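Local coordinates for translation initiation factor eif-2b-like protein (Chaetomium thermophilum, PDB 4ZEO) that probably acts in translation initiation as the delta subunit of eIF2B, the guanine nucleotide exchange factor of eIF2, at residues P157-V162 and E214-C219; V377-T382 and E431-G436. One frame throughout, in Å; residues are numbered along the deposited sequence.

Contact 1: P157-V162 and E214-C219; sequences PAVLAV and EYLTEC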
ATOM      1  N   PRO A 157     -10.438  -3.125  22.113  1.00 53.96           N
ATOM      2  CA  PRO A 157     -11.461  -2.401  21.344  1.00 55.12           C
ATOM      3  C   PRO A 157     -10.924  -1.634  20.122  1.00 55.63           C
ATOM      4  O   PRO A 157     -11.625  -1.555  19.114  1.00 58.07           O
ATOM      5  CB  PRO A 157     -12.072  -1.445  22.389  1.00 57.38           C
ATOM      6  CG  PRO A 157     -11.061  -1.368  23.487  1.00 57.76           C
ATOM      7  CD  PRO A 157     -10.480  -2.749  23.539  1.00 56.21           C
ATOM      8  N   ALA A 158      -9.710  -1.098  20.193  1.00 52.65           N
ATOM      9  CA  ALA A 158      -9.143  -0.399  19.049  1.00 48.70           C
ATOM     10  C   ALA A 158      -8.987  -1.352  17.865  1.00 47.14           C
ATOM     11  O   ALA A 158      -9.265  -0.986  16.722  1.00 48.87           O
ATOM     12  CB  ALA A 158      -7.813   0.230  19.418  1.00 44.64           C
ATOM     13  N   VAL A 159      -8.539  -2.569  18.150  1.00 45.10           N
ATOM     14  CA  VAL A 159      -8.362  -3.596  17.125  1.00 43.69           C
ATOM     15  C   VAL A 159      -9.710  -4.057  16.554  1.00 46.20           C
ATOM     16  O   VAL A 159      -9.863  -4.255  15.356  1.00 46.89           O
ATOM     17  CB  VAL A 159      -7.545  -4.814  17.704  1.00 36.69           C
ATOM     18  CG1 VAL A 159      -7.578  -6.040  16.752  1.00 31.79           C
ATOM     19  CG2 VAL A 159      -6.099  -4.369  18.031  1.00 32.64           C
ATOM     20  N   LEU A 160     -10.698  -4.171  17.423  1.00 48.52           N
ATOM     21  CA  LEU A 160     -12.032  -4.576  17.040  1.00 49.59           C
ATOM     22  C   LEU A 160     -12.632  -3.613  15.989  1.00 52.73           C
ATOM     23  O   LEU A 160     -13.167  -4.041  14.962  1.00 53.68           O
ATOM     24  CB  LEU A 160     -12.902  -4.595  18.284  1.00 51.45           C
ATOM     25  CG  LEU A 160     -14.219  -5.333  18.189  1.00 54.63           C
ATOM     26  CD1 LEU A 160     -13.916  -6.828  18.202  1.00 53.39           C
ATOM     27  CD2 LEU A 160     -15.161  -4.919  19.315  1.00 58.06           C
ATOM     28  N   ALA A 161     -12.493  -2.313  16.243  1.00 53.02           N
ATOM     29  CA  ALA A 161     -12.985  -1.282  15.342  1.00 54.63           C
ATOM     30  C   ALA A 161     -12.253  -1.331  14.002  1.00 54.18           C
ATOM     31  O   ALA A 161     -12.883  -1.242  12.952  1.00 56.20           O
ATOM     32  CB  ALA A 161     -12.847   0.089  15.971  1.00 55.84           C
ATOM     33  N   VAL A 162     -10.931  -1.473  14.030  1.00 50.76           N
ATOM     34  CA  VAL A 162     -10.173  -1.540  12.781  1.00 48.05           C
ATOM     35  C   VAL A 162     -10.541  -2.764  11.935  1.00 47.79           C
ATOM     36  O   VAL A 162     -10.709  -2.646  10.723  1.00 48.15           O
ATOM     37  CB  VAL A 162      -8.653  -1.526  13.045  1.00 45.36           C
ATOM     38  CG1 VAL A 162      -7.872  -1.993  11.827  1.00 43.94           C
ATOM     39  CG2 VAL A 162      -8.215  -0.144  13.479  1.00 45.28           C
ATOM     40  N   GLU A 214      -5.188 -12.744  15.122  1.00 41.09           N
ATOM     41  CA  GLU A 214      -6.132 -13.777  14.749  1.00 46.96           C
ATOM     42  C   GLU A 214      -7.479 -13.161  14.433  1.00 46.79           C
ATOM     43  O   GLU A 214      -8.157 -13.580  13.495  1.00 48.13           O
ATOM     44  CB  GLU A 214      -6.298 -14.813  15.873  1.00 55.13           C
ATOM     45  CG  GLU A 214      -5.200 -15.871  15.919  1.00 61.85           C
ATOM     46  CD  GLU A 214      -5.318 -16.821  17.112  1.00 69.90           C
ATOM     47  OE1 GLU A 214      -4.276 -17.164  17.710  1.00 71.70           O
ATOM     48  OE2 GLU A 214      -6.454 -17.244  17.431  1.00 76.03           O
ATOM     49  N   TYR A 215      -7.862 -12.163  15.218  1.00 43.04           N
ATOM     50  CA  TYR A 215      -9.108 -11.499  14.966  1.00 42.45           C
ATOM     51  C   TYR A 215      -9.098 -10.766  13.623  1.00 41.23           C
ATOM     52  O   TYR A 215     -10.069 -10.843  12.853  1.00 41.70           O
ATOM     53  CB  TYR A 215      -9.431 -10.533  16.093  1.00 43.55           C
ATOM     54  CG  TYR A 215     -10.599  -9.666  15.764  1.00 46.93           C
ATOM     55  CD1 TYR A 215     -11.891 -10.167  15.828  1.00 50.44           C
ATOM     56  CD2 TYR A 215     -10.421  -8.356  15.342  1.00 45.95           C
ATOM     57  CE1 TYR A 215     -12.975  -9.379  15.515  1.00 51.39           C
ATOM     58  CE2 TYR A 215     -11.503  -7.562  15.018  1.00 47.61           C
ATOM     59  CZ  TYR A 215     -12.775  -8.079  15.104  1.00 50.16           C
ATOM     60  OH  TYR A 215     -13.852  -7.290  14.781  1.00 52.87           O
ATOM     61  N   LEU A 216      -8.018 -10.039  13.356  1.00 38.32           N
ATOM     62  CA  LEU A 216      -7.900  -9.287  12.115  1.00 38.50           C
ATOM     63  C   LEU A 216      -7.904 -10.199  10.883  1.00 41.67           C
ATOM     64  O   LEU A 216      -8.467  -9.846   9.826  1.00 43.14           O
ATOM     65  CB  LEU A 216      -6.633  -8.424  12.128  1.00 34.76           C
ATOM     66  CG  LEU A 216      -6.710  -7.228  13.073  1.00 33.43           C
ATOM     67  CD1 LEU A 216      -5.363  -6.524  13.189  1.00 31.98           C
ATOM     68  CD2 LEU A 216      -7.813  -6.276  12.621  1.00 33.24           C
ATOM     69  N   THR A 217      -7.262 -11.355  11.025  1.00 40.97           N
ATOM     70  CA  THR A 217      -7.202 -12.358   9.970  1.00 43.60           C
ATOM     71  C   THR A 217      -8.576 -12.914   9.669  1.00 47.53           C
ATOM     72  O   THR A 217      -8.881 -13.262   8.538  1.00 50.67           O
ATOM     73  CB  THR A 217      -6.261 -13.519  10.345  1.00 43.84           C
ATOM     74  OG1 THR A 217      -4.948 -13.003  10.581  1.00 42.65           O
ATOM     75  CG2 THR A 217      -6.186 -14.535   9.232  1.00 44.11           C
ATOM     76  N   GLU A 218      -9.385 -13.036  10.707  1.00 50.37           N
ATOM     77  CA  GLU A 218     -10.755 -13.499  10.571  1.00 55.40           C
ATOM     78  C   GLU A 218     -11.604 -12.493   9.794  1.00 55.50           C
ATOM     79  O   GLU A 218     -12.419 -12.897   8.972  1.00 57.01           O
ATOM     80  CB  GLU A 218     -11.357 -13.774  11.953  1.00 60.08           C
ATOM     81  CG  GLU A 218     -10.972 -15.147  12.524  1.00 64.37           C
ATOM     82  CD  GLU A 218     -10.965 -15.224  14.059  1.00 67.70           C
ATOM     83  OE1 GLU A 218     -11.541 -14.353  14.755  1.00 69.95           O
ATOM     84  OE2 GLU A 218     -10.385 -16.203  14.571  1.00 70.69           O
ATOM     85  N   CYS A 219     -11.401 -11.196  10.059  1.00 53.37           N
ATOM     86  CA  CYS A 219     -12.100 -10.106   9.361  1.00 54.00           C
ATOM     87  C   CYS A 219     -11.768 -10.067   7.887  1.00 53.04           C
ATOM     88  O   CYS A 219     -12.639  -9.843   7.054  1.00 54.81           O
ATOM     89  CB  CYS A 219     -11.770  -8.745   9.972  1.00 52.34           C
ATOM     90  SG  CYS A 219     -12.332  -8.540  11.652  1.00 51.60           S
TER

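Contact 2: V377-T382 and E431-G436; sequences VAMAAT and ERYITG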
ATOM      1  N   VAL A 377      -3.702  -3.720 -18.991  1.00 41.74           N
ATOM      2  CA  VAL A 377      -3.066  -2.438 -19.284  1.00 41.38           C
ATOM      3  C   VAL A 377      -1.543  -2.583 -19.444  1.00 41.56           C
ATOM      4  O   VAL A 377      -0.979  -2.124 -20.442  1.00 44.66           O
ATOM      5  CB  VAL A 377      -3.359  -1.409 -18.170  1.00 39.63           C
ATOM      6  CG1 VAL A 377      -2.696  -0.066 -18.474  1.00 37.25           C
ATOM      7  CG2 VAL A 377      -4.848  -1.225 -18.020  1.00 40.76           C
ATOM      8  N   ALA A 378      -0.897  -3.253 -18.485  1.00 38.71           N
ATOM      9  CA  ALA A 378       0.548  -3.500 -18.530  1.00 36.09           C
ATOM     10  C   ALA A 378       0.955  -4.373 -19.733  1.00 39.59           C
ATOM     11  O   ALA A 378       1.988  -4.144 -20.356  1.00 42.60           O
ATOM     12  CB  ALA A 378       1.025  -4.142 -17.231  1.00 32.49           C
ATOM     13  N   MET A 379       0.172  -5.399 -20.031  1.00 39.92           N
ATOM     14  CA  MET A 379       0.459  -6.235 -21.192  1.00 43.32           C
ATOM     15  C   MET A 379       0.356  -5.459 -22.510  1.00 43.35           C
ATOM     16  O   MET A 379       1.207  -5.602 -23.395  1.00 44.83           O
ATOM     17  CB  MET A 379      -0.482  -7.437 -21.233  1.00 48.08           C
ATOM     18  CG  MET A 379      -0.164  -8.509 -20.180  1.00 52.81           C
ATOM     19  SD  MET A 379      -1.153 -10.020 -20.323  1.00 71.57           S
ATOM     20  CE  MET A 379      -2.744  -9.416 -19.786  1.00 59.08           C
ATOM     21  N   ALA A 380      -0.688  -4.643 -22.633  1.00 41.84           N
ATOM     22  CA  ALA A 380      -0.904  -3.843 -23.841  1.00 41.19           C
ATOM     23  C   ALA A 380       0.223  -2.836 -24.054  1.00 39.63           C
ATOM     24  O   ALA A 380       0.691  -2.633 -25.165  1.00 41.30           O
ATOM     25  CB  ALA A 380      -2.257  -3.129 -23.771  1.00 40.94           C
ATOM     26  N   ALA A 381       0.649  -2.206 -22.968  1.00 36.72           N
ATOM     27  CA  ALA A 381       1.721  -1.233 -23.007  1.00 35.51           C
ATOM     28  C   ALA A 381       3.076  -1.884 -23.350  1.00 38.34           C
ATOM     29  O   ALA A 381       3.824  -1.373 -24.203  1.00 43.07           O
ATOM     30  CB  ALA A 381       1.781  -0.508 -21.687  1.00 33.83           C
ATOM     31  N   THR A 382       3.350  -3.041 -22.750  1.00 35.10           N
ATOM     32  CA  THR A 382       4.598  -3.743 -22.996  1.00 36.75           C
ATOM     33  C   THR A 382       4.693  -4.097 -24.477  1.00 40.66           C
ATOM     34  O   THR A 382       5.782  -4.001 -25.069  1.00 41.63           O
ATOM     35  CB  THR A 382       4.742  -5.034 -22.123  1.00 37.67           C
ATOM     36  OG1 THR A 382       4.762  -4.677 -20.745  1.00 35.80           O
ATOM     37  CG2 THR A 382       6.042  -5.805 -22.429  1.00 37.97           C
ATOM     38  N   GLU A 431       6.174  -9.907 -14.039  1.00 48.13           N
ATOM     39  CA  GLU A 431       7.261  -8.913 -14.085  1.00 50.65           C
ATOM     40  C   GLU A 431       7.711  -8.571 -15.522  1.00 47.69           C
ATOM     41  O   GLU A 431       8.259  -7.509 -15.786  1.00 45.85           O
ATOM     42  CB  GLU A 431       8.447  -9.380 -13.252  1.00 59.94           C
ATOM     43  CG  GLU A 431       9.490 -10.179 -14.012  1.00 71.34           C
ATOM     44  CD  GLU A 431      10.744 -10.372 -13.191  1.00 82.70           C
ATOM     45  OE1 GLU A 431      11.562 -11.258 -13.539  1.00 90.82           O
ATOM     46  OE2 GLU A 431      10.912  -9.620 -12.200  1.00 85.43           O
ATOM     47  N   ARG A 432       7.472  -9.497 -16.431  1.00 47.43           N
ATOM     48  CA  ARG A 432       7.772  -9.361 -17.844  1.00 47.87           C
ATOM     49  C   ARG A 432       7.040  -8.122 -18.429  1.00 37.98           C
ATOM     50  O   ARG A 432       7.447  -7.555 -19.456  1.00 38.81           O
ATOM     51  CB  ARG A 432       7.389 -10.689 -18.528  1.00 48.63           C
ATOM     52  CG  ARG A 432       7.130 -10.679 -19.987  1.00 50.58           C
ATOM     53  CD  ARG A 432       6.223 -11.872 -20.419  1.00 75.05           C
ATOM     54  NE  ARG A 432       6.551 -13.135 -19.755  1.00 75.17           N
ATOM     55  CZ  ARG A 432       5.654 -13.921 -19.157  1.00 74.18           C
ATOM     56  NH1 ARG A 432       6.039 -15.046 -18.573  1.00 74.64           N
ATOM     57  NH2 ARG A 432       4.367 -13.588 -19.145  1.00 73.84           N
ATOM     58  N   TYR A 433       5.938  -7.730 -17.792  1.00 34.48           N
ATOM     59  CA  TYR A 433       5.167  -6.588 -18.269  1.00 34.51           C
ATOM     60  C   TYR A 433       5.425  -5.351 -17.443  1.00 35.25           C
ATOM     61  O   TYR A 433       4.684  -4.358 -17.555  1.00 36.26           O
ATOM     62  CB  TYR A 433       3.662  -6.894 -18.289  1.00 34.80           C
ATOM     63  CG  TYR A 433       3.343  -8.173 -19.022  1.00 39.09           C
ATOM     64  CD1 TYR A 433       3.541  -8.283 -20.410  1.00 38.28           C
ATOM     65  CD2 TYR A 433       2.812  -9.267 -18.346  1.00 40.12           C
ATOM     66  CE1 TYR A 433       3.247  -9.445 -21.074  1.00 40.30           C
ATOM     67  CE2 TYR A 433       2.510 -10.439 -19.015  1.00 40.12           C
ATOM     68  CZ  TYR A 433       2.726 -10.517 -20.372  1.00 41.20           C
ATOM     69  OH  TYR A 433       2.438 -11.677 -21.023  1.00 45.93           O
ATOM     70  N   ILE A 434       6.432  -5.422 -16.575  1.00 34.98           N
ATOM     71  CA  ILE A 434       6.811  -4.273 -15.765  1.00 34.21           C
ATOM     72  C   ILE A 434       8.223  -3.807 -16.108  1.00 37.13           C
ATOM     73  O   ILE A 434       9.176  -4.568 -16.005  1.00 39.77           O
ATOM     74  CB  ILE A 434       6.703  -4.594 -14.263  1.00 34.55           C
ATOM     75  CG1 ILE A 434       5.289  -5.081 -13.933  1.00 33.88           C
ATOM     76  CG2 ILE A 434       7.077  -3.376 -13.409  1.00 32.09           C
ATOM     77  CD1 ILE A 434       5.182  -5.837 -12.613  1.00 33.14           C
ATOM     78  N   THR A 435       8.342  -2.558 -16.551  1.00 37.26           N
ATOM     79  CA  THR A 435       9.630  -1.959 -16.882  1.00 37.88           C
ATOM     80  C   THR A 435      10.464  -1.742 -15.624  1.00 40.03           C
ATOM     81  O   THR A 435      11.639  -2.072 -15.571  1.00 43.72           O
ATOM     82  CB  THR A 435       9.457  -0.612 -17.611  1.00 38.80           C
ATOM     83  OG1 THR A 435       8.663  -0.801 -18.790  1.00 40.12           O
ATOM     84  CG2 THR A 435      10.816  -0.016 -18.011  1.00 38.39           C
ATOM     85  N   GLY A 436       9.850  -1.160 -14.606  1.00 37.36           N
ATOM     86  CA  GLY A 436      10.553  -0.929 -13.370  1.00 34.89           C
ATOM     87  C   GLY A 436       9.615  -0.575 -12.249  1.00 35.30           C
ATOM     88  O   GLY A 436       8.476  -0.165 -12.487  1.00 34.88           O
TER
HETATM   89  O   HOH W   1       7.627  -3.529 -20.044  1.00 58.24           O

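Contact 1: P157-V162 and E214-C219
The ring of Y215, on helix 200-219, overlaps V159 and L160 of helix 157-168, a worked example of how one long aromatic side chain can bridge helices that run nearly parallel. The segment axes approach to 9.8 Å at an angle of 13°, within the helical N-terminal part of the chain. The CA–CB bond of Y215 points toward P157-V162, and chi1 of 171° puts CG anti to the backbone N. The carbonyl oxygen of V159 lies at the ring edge, 3.7 Å from CE2 of Y215, while V159 CG1 packs against CD2. L160 starts out pointing away from the partner helix, yet its CD1 returns to within 3.5 Å of Y215 CZ, approaching the ring obliquely. Beside the tyrosine, V159 CG1 also meets CG of L216 at 4.0 Å, the two side chains crossing at about a right angle. V162 CG1 lies 4.4 Å from L216 CD2, a looser apolar contact. Helix 174-191 packs against V159 and V162 through A180, A184 and V188, so the valines are shared among three helices. The polar element is a weak hydrogen bond of 3.3 Å from Y215 OH to L160 O. Adhesion therefore rests chiefly on apolar contact, and the phenol hydroxyl adds one long, weak bond to a backbone carbonyl of the facing helix.

Contact 2: V377-T382 and E431-G436
With chi1 of M379 at -73° and of Y433 at -52°, each CG lies anti to its own carbonyl carbon, and the methionine chain meets the tyrosine ring face on in a CH-pi contact. The setting is the Rossmann-like alpha/beta domain, where helix 374-384 packs against the 3-10 turn that leads toward strand 436-438 of the parallel sheet. M379 CG sits 3.3 Å from the centroid of the Y433 ring, almost on its normal, touching all six ring carbons nearly evenly. Its SD lies obliquely, 4.3 Å from the same centroid, adding a Met-aromatic contact. On the opposite face R432 CG approaches nearer the rim, and R432 NH2 gives Y433 OH a weak hydrogen bond of 3.3 Å, so the ring is sandwiched between methionine and arginine chains. T382 crosses the tyrosine at about a right angle, its CB in the ring plane at the edge, 3.9 Å from CD1 of Y433. At the CB end of the tyrosine, A378 CB packs against Y433 CB, and A378 also touches V388 and L357 of the sheet. An alanine in place of Y433 would probably open a gap beside M379, leaving its CG and SD without an aromatic face and R432 NH2 without its hydroxyl acceptor. T382 OG1 donates to A378 O at 2.9 Å, from the face of that carbonyl opposite T382 N, and accepts from a water that also bonds to T435 OG1, 3.2 Å from each hydroxyl oxygen.

In the fold
The two contacts illustrate how a chain built of distinct parts uses a tyrosine differently in each. Contact 1 joins helices 157-168 and 200-219 in the helical N-terminal part, whereas contact 2 ties a helix of the Rossmann-like domain to the loop entering the edge strand of its sheet. They lie on opposite sides of the chain's centre, their own centres 36 Å apart and their nearest atoms about 26 Å apart, so neither touches the other. Along the chain they follow in series, contact 1 closing before contact 2 opens. Contact 1 is largely buried and contact 2 lies at the surface.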